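Local coordinates for protein putative HAD-hydrolase YfnB (Bacillus subtilis, PDB 3ED5) that probably hydrolyses phosphate esters, perhaps those of nucleotides as a 5'-nucleotidase, in the manner of the HAD-like hydrolase superfamily, at residues 16-21 with 221-226; 27-32 with 72-77; 36-39 with 43-46. All coordinates share one frame; numbering follows the deposited sequence.

Interaction 1 of 3, residues 16-21 with 221-226; sequences DTILDF and RKLEEL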
ATOM      1  N   ASP A  16      -4.653  -0.909   1.881  1.00 32.23           N
ATOM      2  CA  ASP A  16      -5.848  -0.060   1.828  1.00 33.15           C
ATOM      3  C   ASP A  16      -6.265   0.213   0.393  1.00 32.80           C
ATOM      4  O   ASP A  16      -7.001   1.156   0.137  1.00 34.26           O
ATOM      5  CB  ASP A  16      -5.657   1.232   2.629  1.00 33.58           C
ATOM      6  CG  ASP A  16      -5.491   0.941   4.102  1.00 34.39           C
ATOM      7  OD1 ASP A  16      -6.197   0.031   4.602  1.00 34.59           O
ATOM      8  OD2 ASP A  16      -4.671   1.636   4.720  1.00 38.91           O
ATOM      9  N   THR A  17      -5.839  -0.668  -0.523  1.00 33.78           N
ATOM     10  CA  THR A  17      -6.314  -0.641  -1.914  1.00 33.33           C
ATOM     11  C   THR A  17      -7.064  -1.947  -2.155  1.00 32.95           C
ATOM     12  O   THR A  17      -8.256  -1.910  -2.449  1.00 32.68           O
ATOM     13  CB  THR A  17      -5.140  -0.446  -2.899  1.00 33.41           C
ATOM     14  OG1 THR A  17      -4.500   0.808  -2.614  1.00 34.45           O
ATOM     15  CG2 THR A  17      -5.650  -0.406  -4.373  1.00 33.93           C
ATOM     16  N   ILE A  18      -6.393  -3.095  -1.953  1.00 32.44           N
ATOM     17  CA  ILE A  18      -7.061  -4.404  -2.033  1.00 31.22           C
ATOM     18  C   ILE A  18      -7.076  -5.177  -0.704  1.00 31.35           C
ATOM     19  O   ILE A  18      -7.950  -5.989  -0.498  1.00 31.23           O
ATOM     20  CB  ILE A  18      -6.502  -5.311  -3.197  1.00 31.63           C
ATOM     21  CG1 ILE A  18      -4.979  -5.513  -3.057  1.00 31.18           C
ATOM     22  CG2 ILE A  18      -6.907  -4.706  -4.545  1.00 32.86           C
ATOM     23  CD1 ILE A  18      -4.280  -6.354  -4.214  1.00 32.32           C
ATOM     24  N   LEU A  19      -6.112  -4.914   0.175  1.00 31.63           N
ATOM     25  CA  LEU A  19      -6.124  -5.494   1.527  1.00 31.45           C
ATOM     26  C   LEU A  19      -6.468  -4.395   2.506  1.00 30.87           C
ATOM     27  O   LEU A  19      -6.067  -3.252   2.300  1.00 31.40           O
ATOM     28  CB  LEU A  19      -4.746  -6.093   1.874  1.00 31.16           C
ATOM     29  CG  LEU A  19      -4.382  -7.368   1.107  1.00 31.91           C
ATOM     30  CD1 LEU A  19      -3.015  -7.909   1.622  1.00 33.69           C
ATOM     31  CD2 LEU A  19      -5.468  -8.420   1.279  1.00 33.20           C
ATOM     32  N   ASP A  20      -7.168  -4.750   3.584  1.00 31.54           N
ATOM     33  CA  ASP A  20      -7.594  -3.763   4.564  1.00 32.48           C
ATOM     34  C   ASP A  20      -6.442  -3.631   5.579  1.00 33.15           C
ATOM     35  O   ASP A  20      -6.419  -4.315   6.615  1.00 32.55           O
ATOM     36  CB  ASP A  20      -8.921  -4.216   5.191  1.00 31.64           C
ATOM     37  CG  ASP A  20      -9.485  -3.213   6.226  1.00 32.96           C
ATOM     38  OD1 ASP A  20      -8.834  -2.229   6.595  1.00 34.71           O
ATOM     39  OD2 ASP A  20     -10.610  -3.437   6.664  1.00 36.07           O
ATOM     40  N   PHE A  21      -5.473  -2.770   5.238  1.00 33.13           N
ATOM     41  CA  PHE A  21      -4.303  -2.577   6.079  1.00 33.54           C
ATOM     42  C   PHE A  21      -4.686  -1.923   7.384  1.00 33.20           C
ATOM     43  O   PHE A  21      -4.126  -2.260   8.431  1.00 34.20           O
ATOM     44  CB  PHE A  21      -3.244  -1.718   5.392  1.00 32.62           C
ATOM     45  CG  PHE A  21      -2.002  -1.547   6.220  1.00 34.98           C
ATOM     46  CD1 PHE A  21      -1.018  -2.547   6.233  1.00 34.02           C
ATOM     47  CD2 PHE A  21      -1.844  -0.418   7.048  1.00 36.06           C
ATOM     48  CE1 PHE A  21       0.146  -2.401   7.010  1.00 37.15           C
ATOM     49  CE2 PHE A  21      -0.684  -0.276   7.837  1.00 36.55           C
ATOM     50  CZ  PHE A  21       0.311  -1.269   7.804  1.00 36.77           C
ATOM     51  N   ARG A 221     -14.836   5.373  -4.648  1.00 33.69           N
ATOM     52  CA  ARG A 221     -14.977   4.962  -3.241  1.00 35.13           C
ATOM     53  C   ARG A 221     -14.938   3.445  -3.088  1.00 36.95           C
ATOM     54  O   ARG A 221     -14.434   2.945  -2.088  1.00 39.98           O
ATOM     55  CB  ARG A 221     -16.250   5.535  -2.637  1.00 34.87           C
ATOM     56  CG  ARG A 221     -16.203   7.058  -2.545  1.00 34.58           C
ATOM     57  CD  ARG A 221     -17.533   7.582  -2.055  1.00 38.57           C
ATOM     58  NE  ARG A 221     -17.711   7.314  -0.642  1.00 43.37           N
ATOM     59  CZ  ARG A 221     -18.855   7.500   0.014  1.00 45.01           C
ATOM     60  NH1 ARG A 221     -19.941   7.945  -0.624  1.00 45.15           N
ATOM     61  NH2 ARG A 221     -18.914   7.228   1.306  1.00 46.16           N
ATOM     62  N   LYS A 222     -15.450   2.707  -4.065  1.00 35.54           N
ATOM     63  CA  LYS A 222     -15.495   1.259  -3.935  1.00 34.67           C
ATOM     64  C   LYS A 222     -14.823   0.645  -5.131  1.00 34.22           C
ATOM     65  O   LYS A 222     -14.922   1.176  -6.242  1.00 32.39           O
ATOM     66  CB  LYS A 222     -16.927   0.750  -3.867  1.00 36.02           C
ATOM     67  CG  LYS A 222     -17.705   1.230  -2.638  1.00 38.83           C
ATOM     68  CD  LYS A 222     -19.044   0.520  -2.476  1.00 45.64           C
ATOM     69  CE  LYS A 222     -20.003   0.789  -3.628  1.00 48.03           C
ATOM     70  NZ  LYS A 222     -21.426   0.464  -3.234  1.00 53.81           N
ATOM     71  N   LEU A 223     -14.165  -0.490  -4.908  1.00 33.47           N
ATOM     72  CA  LEU A 223     -13.480  -1.172  -6.000  1.00 33.43           C
ATOM     73  C   LEU A 223     -14.383  -1.523  -7.185  1.00 33.94           C
ATOM     74  O   LEU A 223     -13.919  -1.519  -8.322  1.00 33.66           O
ATOM     75  CB  LEU A 223     -12.784  -2.427  -5.481  1.00 33.87           C
ATOM     76  CG  LEU A 223     -11.557  -2.152  -4.587  1.00 33.23           C
ATOM     77  CD1 LEU A 223     -11.061  -3.506  -3.995  1.00 33.09           C
ATOM     78  CD2 LEU A 223     -10.401  -1.488  -5.323  1.00 34.49           C
ATOM     79  N   GLU A 224     -15.655  -1.822  -6.920  1.00 33.96           N
ATOM     80  CA  GLU A 224     -16.574  -2.217  -8.004  1.00 35.33           C
ATOM     81  C   GLU A 224     -16.806  -1.083  -9.007  1.00 34.79           C
ATOM     82  O   GLU A 224     -17.217  -1.341 -10.146  1.00 35.46           O
ATOM     83  CB  GLU A 224     -17.907  -2.725  -7.444  1.00 36.22           C
ATOM     84  CG  GLU A 224     -18.687  -1.672  -6.643  1.00 40.85           C
ATOM     85  CD  GLU A 224     -20.015  -2.195  -6.058  1.00 48.84           C
ATOM     86  OE1 GLU A 224     -20.151  -3.416  -5.815  1.00 51.19           O
ATOM     87  OE2 GLU A 224     -20.929  -1.379  -5.828  1.00 52.97           O
ATOM     88  N   GLU A 225     -16.500   0.160  -8.621  1.00 33.72           N
ATOM     89  CA  GLU A 225     -16.591   1.275  -9.578  1.00 33.01           C
ATOM     90  C   GLU A 225     -15.585   1.112 -10.736  1.00 33.05           C
ATOM     91  O   GLU A 225     -15.702   1.802 -11.746  1.00 33.40           O
ATOM     92  CB  GLU A 225     -16.373   2.616  -8.883  1.00 33.70           C
ATOM     93  CG  GLU A 225     -17.458   2.946  -7.847  1.00 34.56           C
ATOM     94  CD  GLU A 225     -17.109   4.218  -7.101  1.00 38.40           C
ATOM     95  OE1 GLU A 225     -16.780   5.211  -7.754  1.00 43.06           O
ATOM     96  OE2 GLU A 225     -17.116   4.218  -5.869  1.00 41.76           O
ATOM     97  N   LEU A 226     -14.598   0.222 -10.590  1.00 32.36           N
ATOM     98  CA  LEU A 226     -13.648  -0.033 -11.669  1.00 32.46           C
ATOM     99  C   LEU A 226     -14.259  -0.680 -12.901  1.00 32.63           C
ATOM    100  O   LEU A 226     -13.725  -0.496 -13.996  1.00 32.92           O
ATOM    101  CB  LEU A 226     -12.466  -0.870 -11.203  1.00 32.76           C
ATOM    102  CG  LEU A 226     -11.396  -0.078 -10.465  1.00 32.84           C
ATOM    103  CD1 LEU A 226     -10.429  -1.089  -9.824  1.00 35.73           C
ATOM    104  CD2 LEU A 226     -10.620   0.915 -11.377  1.00 31.94           C
TER

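Interaction 2 of 3, residues 27-32 with 72-77; sequences LALRLL and TRFSAL. With FMT (formic acid), chain H; FMT (formic acid), chain B.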
ATOM      1  N   LEU A  27      -5.229  -4.456  14.639  1.00 33.63           N
ATOM      2  CA  LEU A  27      -5.062  -5.699  15.388  1.00 33.80           C
ATOM      3  C   LEU A  27      -3.625  -5.822  15.894  1.00 32.98           C
ATOM      4  O   LEU A  27      -3.391  -6.131  17.072  1.00 33.65           O
ATOM      5  CB  LEU A  27      -5.429  -6.879  14.462  1.00 34.31           C
ATOM      6  CG  LEU A  27      -5.248  -8.333  14.915  1.00 36.29           C
ATOM      7  CD1 LEU A  27      -6.005  -8.584  16.188  1.00 39.41           C
ATOM      8  CD2 LEU A  27      -5.655  -9.268  13.767  1.00 41.50           C
ATOM      9  N   ALA A  28      -2.660  -5.559  15.011  1.00 32.53           N
ATOM     10  CA  ALA A  28      -1.244  -5.702  15.358  1.00 32.42           C
ATOM     11  C   ALA A  28      -0.809  -4.734  16.450  1.00 32.42           C
ATOM     12  O   ALA A  28      -0.029  -5.110  17.347  1.00 33.37           O
ATOM     13  CB  ALA A  28      -0.350  -5.520  14.117  1.00 31.80           C
ATOM     14  N   LEU A  29      -1.304  -3.502  16.396  1.00 32.22           N
ATOM     15  CA  LEU A  29      -1.021  -2.535  17.476  1.00 32.27           C
ATOM     16  C   LEU A  29      -1.628  -3.003  18.810  1.00 32.41           C
ATOM     17  O   LEU A  29      -0.954  -2.984  19.860  1.00 33.21           O
ATOM     18  CB  LEU A  29      -1.591  -1.156  17.127  1.00 32.11           C
ATOM     19  CG  LEU A  29      -0.910  -0.339  16.031  1.00 32.89           C
ATOM     20  CD1 LEU A  29      -1.727   0.906  15.807  1.00 33.71           C
ATOM     21  CD2 LEU A  29       0.557   0.046  16.450  1.00 35.37           C
ATOM     22  N   ARG A  30      -2.878  -3.452  18.767  1.00 32.32           N
ATOM     23  CA  ARG A  30      -3.523  -3.956  19.999  1.00 32.46           C
ATOM     24  C   ARG A  30      -2.684  -5.076  20.594  1.00 32.67           C
ATOM     25  O   ARG A  30      -2.409  -5.077  21.791  1.00 32.18           O
ATOM     26  CB  ARG A  30      -4.953  -4.435  19.769  1.00 32.44           C
ATOM     27  CG  ARG A  30      -5.651  -4.790  21.121  1.00 34.92           C
ATOM     28  CD  ARG A  30      -7.085  -5.285  20.949  1.00 37.53           C
ATOM     29  NE  ARG A  30      -7.270  -6.339  19.937  1.00 41.83           N
ATOM     30  CZ  ARG A  30      -7.229  -7.648  20.213  1.00 44.68           C
ATOM     31  NH1 ARG A  30      -7.442  -8.547  19.265  1.00 46.14           N
ATOM     32  NH2 ARG A  30      -6.983  -8.069  21.454  1.00 43.59           N
ATOM     33  N   LEU A  31      -2.278  -6.033  19.751  1.00 32.44           N
ATOM     34  CA  LEU A  31      -1.528  -7.203  20.231  1.00 33.10           C
ATOM     35  C   LEU A  31      -0.119  -6.843  20.702  1.00 32.81           C
ATOM     36  O   LEU A  31       0.376  -7.415  21.689  1.00 33.67           O
ATOM     37  CB  LEU A  31      -1.492  -8.306  19.167  1.00 32.62           C
ATOM     38  CG  LEU A  31      -2.865  -8.888  18.838  1.00 33.91           C
ATOM     39  CD1 LEU A  31      -2.732  -9.935  17.765  1.00 34.25           C
ATOM     40  CD2 LEU A  31      -3.534  -9.489  20.072  1.00 35.03           C
ATOM     41  N   LEU A  32       0.512  -5.882  20.022  1.00 32.84           N
ATOM     42  CA  LEU A  32       1.828  -5.397  20.440  1.00 32.74           C
ATOM     43  C   LEU A  32       1.754  -4.776  21.852  1.00 32.24           C
ATOM     44  O   LEU A  32       2.589  -5.068  22.719  1.00 32.84           O
ATOM     45  CB  LEU A  32       2.412  -4.393  19.410  1.00 32.88           C
ATOM     46  CG  LEU A  32       3.727  -3.733  19.869  1.00 35.79           C
ATOM     47  CD1 LEU A  32       4.896  -4.730  19.843  1.00 37.23           C
ATOM     48  CD2 LEU A  32       4.057  -2.481  19.036  1.00 34.90           C
ATOM     49  N   THR A  72      12.392   2.589  14.036  1.00 33.14           N
ATOM     50  CA  THR A  72      12.336   3.691  15.006  1.00 34.09           C
ATOM     51  C   THR A  72      10.943   4.137  15.428  1.00 33.07           C
ATOM     52  O   THR A  72      10.813   4.819  16.457  1.00 32.79           O
ATOM     53  CB  THR A  72      13.161   4.919  14.576  1.00 34.69           C
ATOM     54  OG1 THR A  72      12.671   5.410  13.336  1.00 35.43           O
ATOM     55  CG2 THR A  72      14.644   4.564  14.402  1.00 36.93           C
ATOM     56  N   ARG A  73       9.907   3.796  14.670  1.00 31.77           N
ATOM     57  CA  ARG A  73       8.574   4.355  14.942  1.00 30.87           C
ATOM     58  C   ARG A  73       8.107   4.009  16.369  1.00 30.89           C
ATOM     59  O   ARG A  73       7.582   4.883  17.082  1.00 30.66           O
ATOM     60  CB  ARG A  73       7.538   3.913  13.897  1.00 29.60           C
ATOM     61  CG  ARG A  73       7.393   2.386  13.784  1.00 30.62           C
ATOM     62  CD  ARG A  73       6.635   2.042  12.466  1.00 30.55           C
ATOM     63  NE  ARG A  73       6.613   0.613  12.184  1.00 31.36           N
ATOM     64  CZ  ARG A  73       5.967   0.096  11.135  1.00 31.61           C
ATOM     65  NH1 ARG A  73       5.243   0.907  10.349  1.00 31.55           N
ATOM     66  NH2 ARG A  73       5.986  -1.210  10.917  1.00 31.00           N
ATOM     67  N   PHE A  74       8.313   2.768  16.802  1.00 30.84           N
ATOM     68  CA  PHE A  74       7.811   2.396  18.161  1.00 31.18           C
ATOM     69  C   PHE A  74       8.662   2.931  19.289  1.00 31.60           C
ATOM     70  O   PHE A  74       8.147   3.204  20.376  1.00 30.40           O
ATOM     71  CB  PHE A  74       7.615   0.882  18.311  1.00 31.47           C
ATOM     72  CG  PHE A  74       6.569   0.355  17.396  1.00 33.61           C
ATOM     73  CD1 PHE A  74       5.232   0.680  17.599  1.00 33.71           C
ATOM     74  CD2 PHE A  74       6.919  -0.415  16.279  1.00 32.45           C
ATOM     75  CE1 PHE A  74       4.242   0.212  16.670  1.00 34.08           C
ATOM     76  CE2 PHE A  74       5.956  -0.870  15.386  1.00 35.09           C
ATOM     77  CZ  PHE A  74       4.632  -0.548  15.573  1.00 34.54           C
ATOM     78  N   SER A  75       9.959   3.089  19.058  1.00 32.94           N
ATOM     79  CA  SER A  75      10.782   3.745  20.068  1.00 34.47           C
ATOM     80  C   SER A  75      10.495   5.248  20.117  1.00 33.96           C
ATOM     81  O   SER A  75      10.439   5.810  21.221  1.00 34.90           O
ATOM     82  CB  SER A  75      12.272   3.454  19.903  1.00 35.41           C
ATOM     83  OG  SER A  75      12.622   3.495  18.540  1.00 39.00           O
ATOM     84  N   ALA A  76      10.282   5.883  18.958  1.00 33.85           N
ATOM     85  CA  ALA A  76       9.887   7.322  18.954  1.00 32.51           C
ATOM     86  C   ALA A  76       8.594   7.533  19.740  1.00 30.37           C
ATOM     87  O   ALA A  76       8.486   8.474  20.541  1.00 31.36           O
ATOM     88  CB  ALA A  76       9.719   7.840  17.525  1.00 32.69           C
ATOM     89  N   LEU A  77       7.619   6.649  19.533  1.00 29.22           N
ATOM     90  CA  LEU A  77       6.349   6.764  20.263  1.00 28.78           C
ATOM     91  C   LEU A  77       6.539   6.493  21.753  1.00 28.73           C
ATOM     92  O   LEU A  77       6.218   7.353  22.610  1.00 26.79           O
ATOM     93  CB  LEU A  77       5.333   5.774  19.684  1.00 29.23           C
ATOM     94  CG  LEU A  77       3.970   5.747  20.375  1.00 29.23           C
ATOM     95  CD1 LEU A  77       3.201   7.044  20.090  1.00 32.31           C
ATOM     96  CD2 LEU A  77       3.202   4.488  19.911  1.00 34.28           C
TER
HETATM   97  C   FMT H 242      -8.274  -4.595  16.548  1.00 49.36           C
HETATM   98  O1  FMT H 242      -8.753  -5.377  15.723  1.00 48.65           O
HETATM   99  O2  FMT H 242      -8.134  -4.853  17.746  1.00 49.74           O
HETATM  100  C   FMT B 236       4.125  -1.445   7.541  1.00 30.45           C
HETATM  101  O1  FMT B 236       3.833  -1.031   8.650  1.00 32.05           O
HETATM  102  O2  FMT B 236       5.216  -1.914   7.268  1.00 29.66           O

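Interaction 3 of 3, residues 36-39 with 43-46; sequences QNIP and DMKA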
ATOM      1  N   GLN A  36       3.344  -6.018  25.499  1.00 37.23           N
ATOM      2  CA  GLN A  36       4.203  -5.164  26.327  1.00 38.05           C
ATOM      3  C   GLN A  36       3.566  -4.732  27.638  1.00 38.04           C
ATOM      4  O   GLN A  36       4.196  -4.018  28.408  1.00 37.09           O
ATOM      5  CB  GLN A  36       4.560  -3.899  25.573  1.00 38.40           C
ATOM      6  CG  GLN A  36       5.379  -4.171  24.323  1.00 39.59           C
ATOM      7  CD  GLN A  36       6.727  -4.790  24.652  1.00 40.51           C
ATOM      8  OE1 GLN A  36       7.588  -4.130  25.211  1.00 44.24           O
ATOM      9  NE2 GLN A  36       6.909  -6.055  24.308  1.00 42.30           N
ATOM     10  N   ASN A  37       2.308  -5.118  27.845  1.00 38.58           N
ATOM     11  CA  ASN A  37       1.500  -4.682  28.990  1.00 38.97           C
ATOM     12  C   ASN A  37       1.472  -3.178  29.165  1.00 39.09           C
ATOM     13  O   ASN A  37       1.627  -2.686  30.274  1.00 38.40           O
ATOM     14  CB  ASN A  37       1.982  -5.333  30.285  1.00 39.61           C
ATOM     15  CG  ASN A  37       2.001  -6.826  30.199  1.00 40.97           C
ATOM     16  OD1 ASN A  37       1.000  -7.455  29.848  1.00 43.55           O
ATOM     17  ND2 ASN A  37       3.154  -7.419  30.498  1.00 44.61           N
ATOM     18  N   ILE A  38       1.296  -2.462  28.061  1.00 38.22           N
ATOM     19  CA  ILE A  38       1.183  -1.008  28.080  1.00 37.94           C
ATOM     20  C   ILE A  38      -0.207  -0.632  27.581  1.00 37.42           C
ATOM     21  O   ILE A  38      -0.604  -1.059  26.489  1.00 36.57           O
ATOM     22  CB  ILE A  38       2.210  -0.364  27.107  1.00 37.70           C
ATOM     23  CG1 ILE A  38       3.639  -0.639  27.548  1.00 38.31           C
ATOM     24  CG2 ILE A  38       1.959   1.142  26.961  1.00 38.20           C
ATOM     25  CD1 ILE A  38       4.680  -0.046  26.565  1.00 37.45           C
ATOM     26  N   PRO A  39      -0.956   0.174  28.355  1.00 37.20           N
ATOM     27  CA  PRO A  39      -2.278   0.591  27.888  1.00 37.53           C
ATOM     28  C   PRO A  39      -2.102   1.379  26.596  1.00 38.13           C
ATOM     29  O   PRO A  39      -1.173   2.190  26.522  1.00 39.09           O
ATOM     30  CB  PRO A  39      -2.781   1.497  29.028  1.00 37.38           C
ATOM     31  CG  PRO A  39      -2.040   1.008  30.229  1.00 37.42           C
ATOM     32  CD  PRO A  39      -0.676   0.684  29.718  1.00 37.77           C
ATOM     33  N   ASP A  43      -4.927   8.799  22.696  1.00 39.93           N
ATOM     34  CA  ASP A  43      -3.875   9.774  22.420  1.00 40.00           C
ATOM     35  C   ASP A  43      -2.664   9.095  21.826  1.00 39.73           C
ATOM     36  O   ASP A  43      -2.147   9.561  20.806  1.00 39.44           O
ATOM     37  CB  ASP A  43      -3.474  10.589  23.655  1.00 40.06           C
ATOM     38  CG  ASP A  43      -4.565  11.557  24.095  1.00 42.89           C
ATOM     39  OD1 ASP A  43      -5.557  11.722  23.344  1.00 45.35           O
ATOM     40  OD2 ASP A  43      -4.441  12.142  25.203  1.00 43.84           O
HETATM   41  N   MSE A  44      -2.230   7.986  22.433  1.00 39.21           N
HETATM   42  CA  MSE A  44      -1.080   7.240  21.890  1.00 38.75           C
HETATM   43  C   MSE A  44      -1.288   6.692  20.484  1.00 39.10           C
HETATM   44  O   MSE A  44      -0.385   6.769  19.651  1.00 37.30           O
HETATM   45  CB  MSE A  44      -0.621   6.137  22.837  1.00 39.58           C
HETATM   46  CG  MSE A  44       0.080   6.702  24.028  1.00 40.44           C
HETATM   47 SE   MSE A  44       0.321   5.405  25.507  0.65 45.20          SE
HETATM   48  CE  MSE A  44       1.898   4.571  24.797  1.00 42.65           C
ATOM     49  N   LYS A  45      -2.469   6.146  20.229  1.00 38.25           N
ATOM     50  CA  LYS A  45      -2.787   5.610  18.917  1.00 39.36           C
ATOM     51  C   LYS A  45      -2.736   6.707  17.849  1.00 38.22           C
ATOM     52  O   LYS A  45      -2.209   6.485  16.720  1.00 38.03           O
ATOM     53  CB  LYS A  45      -4.166   4.979  18.980  1.00 39.58           C
ATOM     54  CG  LYS A  45      -4.438   3.994  17.884  1.00 43.34           C
ATOM     55  CD  LYS A  45      -5.358   2.881  18.370  1.00 48.80           C
ATOM     56  CE  LYS A  45      -6.604   3.408  19.108  1.00 50.01           C
ATOM     57  NZ  LYS A  45      -7.843   2.694  18.626  1.00 52.86           N
ATOM     58  N   ALA A  46      -3.298   7.862  18.188  1.00 37.59           N
ATOM     59  CA  ALA A  46      -3.312   9.007  17.295  1.00 37.14           C
ATOM     60  C   ALA A  46      -1.873   9.450  17.028  1.00 37.08           C
ATOM     61  O   ALA A  46      -1.499   9.671  15.874  1.00 35.27           O
ATOM     62  CB  ALA A  46      -4.117  10.145  17.893  1.00 37.32           C
TER

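Interaction 1 of 3, residues 16-21 with 221-226
The closing threonine of HAD motif I (the DxDxT signature, here D13 to T17) and the isoleucine after it meet L223, in the loop that leaves strand 218-220 at the edge of the parallel sheet. The contact therefore links the loop after strand 9-12, which carries the probable nucleophile, to the C-terminal border of the Rossmann-like core. L223 carries it from its side: CG stands anti to the carbonyl carbon (chi1 -70°), and the forked end of the side chain lies against the main-chain oxygen of T17. Both methyls touch that oxygen, T17 O lying 3.6 Å from L223 CD1 and 3.6 Å from L223 CD2. T17 O is buried here without a polar partner in the model, and on this side it meets the methyls of L223. A looser apolar touch follows, I18 CG2 to L223 CD1 at 4.4 Å, while the rest of the I18 side chain leads off from L223; A108 of helix 108-116 touches both I18 and L223. The hydroxyl of T17 is engaged toward the probable active site: OG1 is hydrogen-bonded to D13, by similarity the nucleophile, and more weakly to the backbone N of D184. T17 thus offers its carbonyl to the hydrophobic contact and its hydroxyl to D13. Farther along, D20 caps helix 21-35 through OD1 to the backbone N of A23. The loop around L223 is braced by its own neighbours. K222 NZ and E224 OE2 form a salt bridge at 3.2 Å, its hydrogen bond weak. E225 OE2 takes two backbone donors, R221 N at 2.8 Å and K222 N at 2.9 Å. Both arrive from the same face of the carboxylate, 40° and 46° out of its plane.

Interaction 2 of 3, residues 27-32 with 72-77
With its CG anti to the backbone N (chi1 174°), L32 reaches across to F74, whose own CG is turned to lie beside its backbone N (chi1 -64°), and the two side chains come from opposite directions. L32 CD2 sits over one ring face in a CH-pi contact, 3.8 Å from the F74 ring centroid and 22° off the normal, displaced toward the CD1-CE1 edge. L29 comes instead at the rim: its CD2 lies in the ring plane, 3.7 Å from F74 CE1. The opposite face is backed by R73 CG, and the rings of Y48 and Y94 also meet F74. Beyond CG the R73 chain runs extended to NE, and NH1 (2.9 Å) and NH2 (3.1 Å) both grip O1 of a formic acid molecule, probably from the crystallisation liquor and also bound by R95; N52 and E91 are further partners. An alanine in place of R73 would take away CG and guanidinium together, and is likely to leave E91 without its charged mate and one face of F74 less well covered. Helices 21-35 and 66-80 thus close on each other around an aromatic ring, part of the all-helical cap found in HAD hydrolases of the C1 type.

Interaction 3 of 3, residues 36-39 with 43-46
Apolar contact joins I38 to M44, a selenomethionine here. The I38 branch used is CG2, which stands anti to the backbone N; it faces the terminal methyl, M44 CE, at 4.1 Å. The M44 chain runs extended as far as the selenium and bends there (chi3 83°), and the two side chains cross at about a right angle. Both side chains also rest on F33 of helix 21-35 and on L78 of helix 66-80, while Y83 touches I38 and Y81 touches M44.

The second contact, also without a hydrogen bond, is between a carbonyl oxygen and the selenium: P39 O lies 3.7 Å from M44 SE. It adds P39, at the exposed border, to a contact otherwise made by hydrocarbon.

Hydrogen bonds mark both helix ends. N37, with positive phi (52°), ends helix 21-35 in a Schellman motif. At the other end of the loop T41 OG1 is hydrogen-bonded to the backbone N of M44, in the first turn of helix 42-60, as an N-cap threonine would be. A formic acid molecule also lies near the M44 side chain. Together these contacts fasten a short helix-loop-helix connection of the helical cap, its loop folded back on the first turn of the following helix.

In the fold
From the N terminus the chain leaves strand 9-12 through residues 16-21 and enters helix 21-35, where 27-32 contributes to interaction 2. The next loop, 36-39, is met almost at once by 43-46, so interaction 3 closes a very short loop. Interaction 2 closes a larger one when helix 66-80 brings in 72-77, and interaction 3 nests inside it. The two adjoin: L77 CD1 lies 3.6 Å from M44 O, and they unite three consecutive cap helices. Interaction 1 closes last, when 221-226 returns from the sheet edge, and encloses both others; its centre is about 25 Å from that of interaction 2, in the core rather than the cap.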